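Local coordinates for protein transport protein SEC7 (Saccharomyces cerevisiae, PDB 4OIY), which activates the small GTPase ARF1 at the trans-Golgi network by guanine nucleotide exchange, the task of the Sec7 domain described here, at residues A[129-143]-A[156-170]. Sequence-based numbering, arbitrary orientation.
Sequences KADTAYVLSYSLIML and MSLQEFLENNEGIDN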
loop_
_atom_site.group_PDB
_atom_site.type_symbol
_atom_site.label_atom_id
_atom_site.label_comp_id
_atom_site.label_asym_id
_atom_site.label_seq_id
_atom_site.Cartn_x
_atom_site.Cartn_y
_atom_site.Cartn_z
ATOM N N LYS A 129 -19.566 5.108 -1.094
ATOM C CA LYS A 129 -19.274 3.700 -0.833
ATOM C C LYS A 129 -17.784 3.427 -0.963
ATOM O O LYS A 129 -17.129 3.947 -1.872
ATOM C CB LYS A 129 -20.017 2.801 -1.835
ATOM C CG LYS A 129 -21.508 3.064 -1.960
ATOM C CD LYS A 129 -22.273 2.602 -0.739
ATOM C CE LYS A 129 -23.767 2.778 -0.948
ATOM N NZ LYS A 129 -24.552 2.174 0.159
ATOM N N ALA A 130 -17.257 2.592 -0.075
ATOM C CA ALA A 130 -15.878 2.122 -0.197
ATOM C C ALA A 130 -15.629 1.367 -1.507
ATOM O O ALA A 130 -14.527 1.407 -2.041
ATOM C CB ALA A 130 -15.504 1.250 0.995
ATOM N N ASP A 131 -16.649 0.695 -2.036
ATOM C CA ASP A 131 -16.493 -0.091 -3.267
ATOM C C ASP A 131 -16.055 0.816 -4.418
ATOM O O ASP A 131 -15.313 0.398 -5.290
ATOM C CB ASP A 131 -17.809 -0.808 -3.625
ATOM C CG ASP A 131 -17.614 -1.984 -4.567
ATOM O OD1 ASP A 131 -16.536 -2.599 -4.554
ATOM O OD2 ASP A 131 -18.567 -2.317 -5.309
ATOM N N THR A 132 -16.508 2.065 -4.406
ATOM C CA THR A 132 -16.105 3.031 -5.429
ATOM C C THR A 132 -14.610 3.314 -5.341
ATOM O O THR A 132 -13.915 3.281 -6.349
ATOM C CB THR A 132 -16.879 4.344 -5.274
ATOM O OG1 THR A 132 -18.286 4.074 -5.336
ATOM C CG2 THR A 132 -16.496 5.336 -6.353
ATOM N N ALA A 133 -14.118 3.572 -4.130
ATOM C CA ALA A 133 -12.691 3.811 -3.930
ATOM C C ALA A 133 -11.865 2.562 -4.256
ATOM O O ALA A 133 -10.779 2.653 -4.822
ATOM C CB ALA A 133 -12.419 4.282 -2.508
ATOM N N TYR A 134 -12.401 1.396 -3.904
ATOM C CA TYR A 134 -11.767 0.111 -4.174
ATOM C C TYR A 134 -11.533 -0.087 -5.669
ATOM O O TYR A 134 -10.409 -0.285 -6.103
ATOM C CB TYR A 134 -12.639 -1.017 -3.607
ATOM C CG TYR A 134 -12.197 -2.441 -3.904
ATOM C CD1 TYR A 134 -11.096 -3.004 -3.271
ATOM C CD2 TYR A 134 -12.935 -3.251 -4.759
ATOM C CE1 TYR A 134 -10.723 -4.314 -3.513
ATOM C CE2 TYR A 134 -12.564 -4.561 -5.007
ATOM C CZ TYR A 134 -11.460 -5.090 -4.382
ATOM O OH TYR A 134 -11.102 -6.403 -4.629
ATOM N N VAL A 135 -12.596 -0.010 -6.470
ATOM C CA VAL A 135 -12.433 -0.248 -7.905
ATOM C C VAL A 135 -11.627 0.845 -8.591
ATOM O O VAL A 135 -10.855 0.575 -9.515
ATOM C CB VAL A 135 -13.766 -0.476 -8.652
ATOM C CG1 VAL A 135 -14.503 -1.675 -8.074
ATOM C CG2 VAL A 135 -14.629 0.776 -8.657
ATOM N N LEU A 136 -11.797 2.086 -8.136
ATOM C CA LEU A 136 -11.056 3.199 -8.710
ATOM C C LEU A 136 -9.561 3.016 -8.489
ATOM O O LEU A 136 -8.764 3.356 -9.355
ATOM C CB LEU A 136 -11.535 4.522 -8.113
ATOM C CG LEU A 136 -10.872 5.800 -8.638
ATOM C CD1 LEU A 136 -10.962 5.874 -10.153
ATOM C CD2 LEU A 136 -11.521 7.018 -8.005
ATOM N N SER A 137 -9.186 2.454 -7.339
ATOM C CA SER A 137 -7.775 2.237 -7.029
ATOM C C SER A 137 -7.105 1.307 -8.041
ATOM O O SER A 137 -5.981 1.544 -8.444
ATOM C CB SER A 137 -7.611 1.698 -5.611
ATOM O OG SER A 137 -8.028 2.668 -4.676
ATOM N N TYR A 138 -7.799 0.251 -8.469
ATOM C CA TYR A 138 -7.240 -0.628 -9.505
ATOM C C TYR A 138 -7.083 0.079 -10.844
ATOM O O TYR A 138 -6.098 -0.112 -11.546
ATOM C CB TYR A 138 -8.095 -1.885 -9.708
ATOM C CG TYR A 138 -7.960 -2.849 -8.569
ATOM C CD1 TYR A 138 -6.952 -3.806 -8.563
ATOM C CD2 TYR A 138 -8.814 -2.786 -7.484
ATOM C CE1 TYR A 138 -6.811 -4.680 -7.500
ATOM C CE2 TYR A 138 -8.692 -3.658 -6.431
ATOM C CZ TYR A 138 -7.685 -4.603 -6.444
ATOM O OH TYR A 138 -7.561 -5.462 -5.384
ATOM N N SER A 139 -8.057 0.919 -11.183
ATOM C CA SER A 139 -7.986 1.667 -12.427
ATOM C C SER A 139 -6.812 2.644 -12.400
ATOM O O SER A 139 -6.150 2.854 -13.414
ATOM C CB SER A 139 -9.299 2.402 -12.675
ATOM O OG SER A 139 -9.262 3.096 -13.894
ATOM N N LEU A 140 -6.557 3.228 -11.233
ATOM C CA LEU A 140 -5.453 4.159 -11.067
ATOM C C LEU A 140 -4.116 3.439 -11.137
ATOM O O LEU A 140 -3.173 3.964 -11.715
ATOM C CB LEU A 140 -5.575 4.929 -9.750
ATOM C CG LEU A 140 -6.725 5.940 -9.699
ATOM C CD1 LEU A 140 -6.991 6.409 -8.282
ATOM C CD2 LEU A 140 -6.441 7.116 -10.623
ATOM N N ILE A 141 -4.027 2.243 -10.557
ATOM C CA ILE A 141 -2.796 1.450 -10.650
ATOM C C ILE A 141 -2.508 1.091 -12.107
ATOM O O ILE A 141 -1.365 1.185 -12.572
ATOM C CB ILE A 141 -2.881 0.172 -9.788
ATOM C CG1 ILE A 141 -2.814 0.535 -8.300
ATOM C CG2 ILE A 141 -1.747 -0.796 -10.135
ATOM C CD1 ILE A 141 -3.244 -0.579 -7.379
ATOM N N MET A 142 -3.544 0.699 -12.837
ATOM C CA MET A 142 -3.377 0.343 -14.255
ATOM C C MET A 142 -2.968 1.548 -15.093
ATOM O O MET A 142 -2.128 1.440 -15.976
ATOM C CB MET A 142 -4.658 -0.255 -14.821
ATOM C CG MET A 142 -4.530 -0.620 -16.287
ATOM S SD MET A 142 -5.917 -1.570 -16.901
ATOM C CE MET A 142 -7.317 -0.492 -16.737
ATOM N N LEU A 143 -3.576 2.696 -14.815
ATOM C CA LEU A 143 -3.246 3.926 -15.526
ATOM C C LEU A 143 -1.790 4.262 -15.278
ATOM O O LEU A 143 -1.059 4.611 -16.204
ATOM C CB LEU A 143 -4.135 5.077 -15.045
ATOM C CG LEU A 143 -3.785 6.450 -15.619
ATOM C CD1 LEU A 143 -4.004 6.507 -17.123
ATOM C CD2 LEU A 143 -4.576 7.537 -14.924
ATOM N N MET A 156 -2.348 4.749 -22.016
ATOM C CA MET A 156 -3.793 4.833 -21.872
ATOM C C MET A 156 -4.233 6.285 -22.036
ATOM O O MET A 156 -3.672 7.178 -21.410
ATOM C CB MET A 156 -4.217 4.325 -20.495
ATOM C CG MET A 156 -5.722 4.184 -20.333
ATOM S SD MET A 156 -6.210 3.682 -18.672
ATOM C CE MET A 156 -5.459 2.063 -18.565
ATOM N N SER A 157 -5.240 6.513 -22.871
ATOM C CA SER A 157 -5.766 7.856 -23.080
ATOM C C SER A 157 -6.717 8.207 -21.957
ATOM O O SER A 157 -7.259 7.322 -21.291
ATOM C CB SER A 157 -6.509 7.962 -24.418
ATOM O OG SER A 157 -7.647 7.115 -24.437
ATOM N N LEU A 158 -6.927 9.498 -21.756
ATOM C CA LEU A 158 -7.942 9.944 -20.810
ATOM C C LEU A 158 -9.307 9.347 -21.149
ATOM O O LEU A 158 -10.008 8.881 -20.260
ATOM C CB LEU A 158 -8.014 11.472 -20.769
ATOM C CG LEU A 158 -9.162 12.083 -19.962
ATOM C CD1 LEU A 158 -9.066 11.713 -18.494
ATOM C CD2 LEU A 158 -9.172 13.589 -20.119
ATOM N N GLN A 159 -9.684 9.340 -22.424
ATOM C CA GLN A 159 -10.960 8.747 -22.816
ATOM C C GLN A 159 -11.097 7.309 -22.313
ATOM O O GLN A 159 -12.132 6.934 -21.758
ATOM C CB GLN A 159 -11.165 8.814 -24.339
ATOM C CG GLN A 159 -12.466 8.162 -24.810
ATOM C CD GLN A 159 -13.714 8.792 -24.213
ATOM O OE1 GLN A 159 -13.717 9.963 -23.855
ATOM N NE2 GLN A 159 -14.782 8.010 -24.106
ATOM N N GLU A 160 -10.049 6.507 -22.489
ATOM C CA GLU A 160 -10.068 5.120 -22.037
ATOM C C GLU A 160 -10.191 5.007 -20.519
ATOM O O GLU A 160 -10.899 4.139 -20.013
ATOM C CB GLU A 160 -8.834 4.376 -22.540
ATOM C CG GLU A 160 -8.945 4.022 -24.014
ATOM C CD GLU A 160 -7.625 3.635 -24.649
ATOM O OE1 GLU A 160 -6.559 3.854 -24.035
ATOM O OE2 GLU A 160 -7.661 3.112 -25.786
ATOM N N PHE A 161 -9.514 5.896 -19.802
ATOM C CA PHE A 161 -9.593 5.933 -18.341
ATOM C C PHE A 161 -11.028 6.237 -17.877
ATOM O O PHE A 161 -11.536 5.604 -16.950
ATOM C CB PHE A 161 -8.592 6.944 -17.797
ATOM C CG PHE A 161 -8.604 7.063 -16.306
ATOM C CD1 PHE A 161 -8.207 5.998 -15.505
ATOM C CD2 PHE A 161 -9.003 8.238 -15.703
ATOM C CE1 PHE A 161 -8.214 6.108 -14.127
ATOM C CE2 PHE A 161 -9.019 8.353 -14.327
ATOM C CZ PHE A 161 -8.631 7.286 -13.538
ATOM N N LEU A 162 -11.686 7.189 -18.532
ATOM C CA LEU A 162 -13.093 7.487 -18.258
ATOM C C LEU A 162 -13.969 6.268 -18.498
ATOM O O LEU A 162 -14.810 5.925 -17.664
ATOM C CB LEU A 162 -13.587 8.652 -19.121
ATOM C CG LEU A 162 -12.852 9.977 -18.945
ATOM C CD1 LEU A 162 -13.390 10.978 -19.951
ATOM C CD2 LEU A 162 -12.950 10.525 -17.528
ATOM N N GLU A 163 -13.759 5.590 -19.626
ATOM C CA GLU A 163 -14.549 4.399 -19.951
ATOM C C GLU A 163 -14.395 3.289 -18.908
ATOM O O GLU A 163 -15.370 2.630 -18.530
ATOM C CB GLU A 163 -14.165 3.863 -21.326
ATOM C CG GLU A 163 -14.586 4.768 -22.474
ATOM C CD GLU A 163 -13.982 4.353 -23.797
ATOM O OE1 GLU A 163 -13.477 3.215 -23.894
ATOM O OE2 GLU A 163 -14.014 5.173 -24.743
ATOM N N ASN A 164 -13.167 3.110 -18.442
ATOM C CA ASN A 164 -12.837 2.054 -17.488
ATOM C C ASN A 164 -13.527 2.228 -16.133
ATOM O O ASN A 164 -13.648 1.271 -15.365
ATOM C CB ASN A 164 -11.323 1.961 -17.301
ATOM C CG ASN A 164 -10.618 1.371 -18.511
ATOM O OD1 ASN A 164 -11.250 0.794 -19.405
ATOM N ND2 ASN A 164 -9.299 1.498 -18.540
ATOM N N ASN A 165 -13.989 3.441 -15.850
ATOM C CA ASN A 165 -14.651 3.736 -14.585
ATOM C C ASN A 165 -16.140 4.034 -14.715
ATOM O O ASN A 165 -16.760 4.535 -13.778
ATOM C CB ASN A 165 -13.928 4.880 -13.903
ATOM C CG ASN A 165 -12.556 4.464 -13.427
ATOM O OD1 ASN A 165 -12.446 3.663 -12.506
ATOM N ND2 ASN A 165 -11.508 4.985 -14.056
ATOM N N GLU A 166 -16.727 3.701 -15.858
ATOM C CA GLU A 166 -18.161 3.906 -16.034
ATOM C C GLU A 166 -18.942 3.189 -14.936
ATOM O O GLU A 166 -18.649 2.042 -14.596
ATOM C CB GLU A 166 -18.620 3.434 -17.413
ATOM C CG GLU A 166 -18.255 4.407 -18.519
ATOM C CD GLU A 166 -18.671 3.933 -19.900
ATOM O OE1 GLU A 166 -19.376 2.898 -20.019
ATOM O OE2 GLU A 166 -18.284 4.613 -20.874
ATOM N N GLY A 167 -19.904 3.899 -14.359
ATOM C CA GLY A 167 -20.857 3.323 -13.425
ATOM C C GLY A 167 -20.396 3.071 -12.002
ATOM O O GLY A 167 -21.172 2.555 -11.201
ATOM N N ILE A 168 -19.162 3.434 -11.660
ATOM C CA ILE A 168 -18.589 2.994 -10.382
ATOM C C ILE A 168 -19.090 3.745 -9.151
ATOM O O ILE A 168 -18.880 3.282 -8.034
ATOM C CB ILE A 168 -17.036 2.959 -10.382
ATOM C CG1 ILE A 168 -16.422 4.367 -10.432
ATOM C CG2 ILE A 168 -16.540 2.069 -11.519
ATOM C CD1 ILE A 168 -14.946 4.385 -10.089
ATOM N N ASP A 169 -19.753 4.885 -9.344
ATOM C CA ASP A 169 -20.283 5.656 -8.219
ATOM C C ASP A 169 -21.713 5.224 -7.912
ATOM O O ASP A 169 -22.670 5.889 -8.294
ATOM C CB ASP A 169 -20.222 7.158 -8.512
ATOM C CG ASP A 169 -20.660 8.005 -7.325
ATOM O OD1 ASP A 169 -20.533 7.545 -6.167
ATOM O OD2 ASP A 169 -21.140 9.134 -7.552
ATOM N N ASN A 170 -21.840 4.091 -7.232
ATOM C CA ASN A 170 -23.140 3.526 -6.873
ATOM C C ASN A 170 -24.048 3.327 -8.099
ATOM O O ASN A 170 -25.269 3.508 -8.030
ATOM C CB ASN A 170 -23.814 4.400 -5.800
ATOM C CG ASN A 170 -24.572 3.587 -4.758
ATOM O OD1 ASN A 170 -24.350 2.386 -4.588
ATOM N ND2 ASN A 170 -25.466 4.256 -4.040
HETATM O O HOH W 1 -19.743 5.792 -4.074
#
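In the all-helical Sec7 domain, F161 of the short helix 158-164 enters helix 130-148 as a knob into the hole formed by L136, S139, L140 and L143. The two helix segments run nearly antiparallel, at 156°. L143 CD2 lies over one face of the F161 ring, 4.0 Å from its centroid, in a CH-pi contact. N165 ND2 sits above the opposite face, toward the rim. L140 CD2 comes obliquely to F161 CZ at 3.6 Å.

N165 ties the two segments together through its amide nitrogen. Its ND2 donates to S139 OG at 2.9 Å, bent to 140°, and to F161 O at 3.0 Å. S139 OG points across because it stands anti to the backbone N (chi1 -178°). A leucine in place of N165 would probably leave S139 OG and F161 O without this shared donor.

I168, the last residue of the type II beta turn that starts at N165, lies alongside V135, with their CG2 atoms 3.7 Å apart. T132 OG1 donates to I168 O at 2.9 Å. A water donates to both T132 OG1 and D169 OD1. At the other end, M156 CE packs on M142 CG at 3.6 Å. F183 of helix 176-188 also touches L143. A single knob-into-hole joins two near-antiparallel helices, and the turn and loop after the shorter one extend the contact along helix 130-148, in the C-terminal half of the all-helical Sec7 fold.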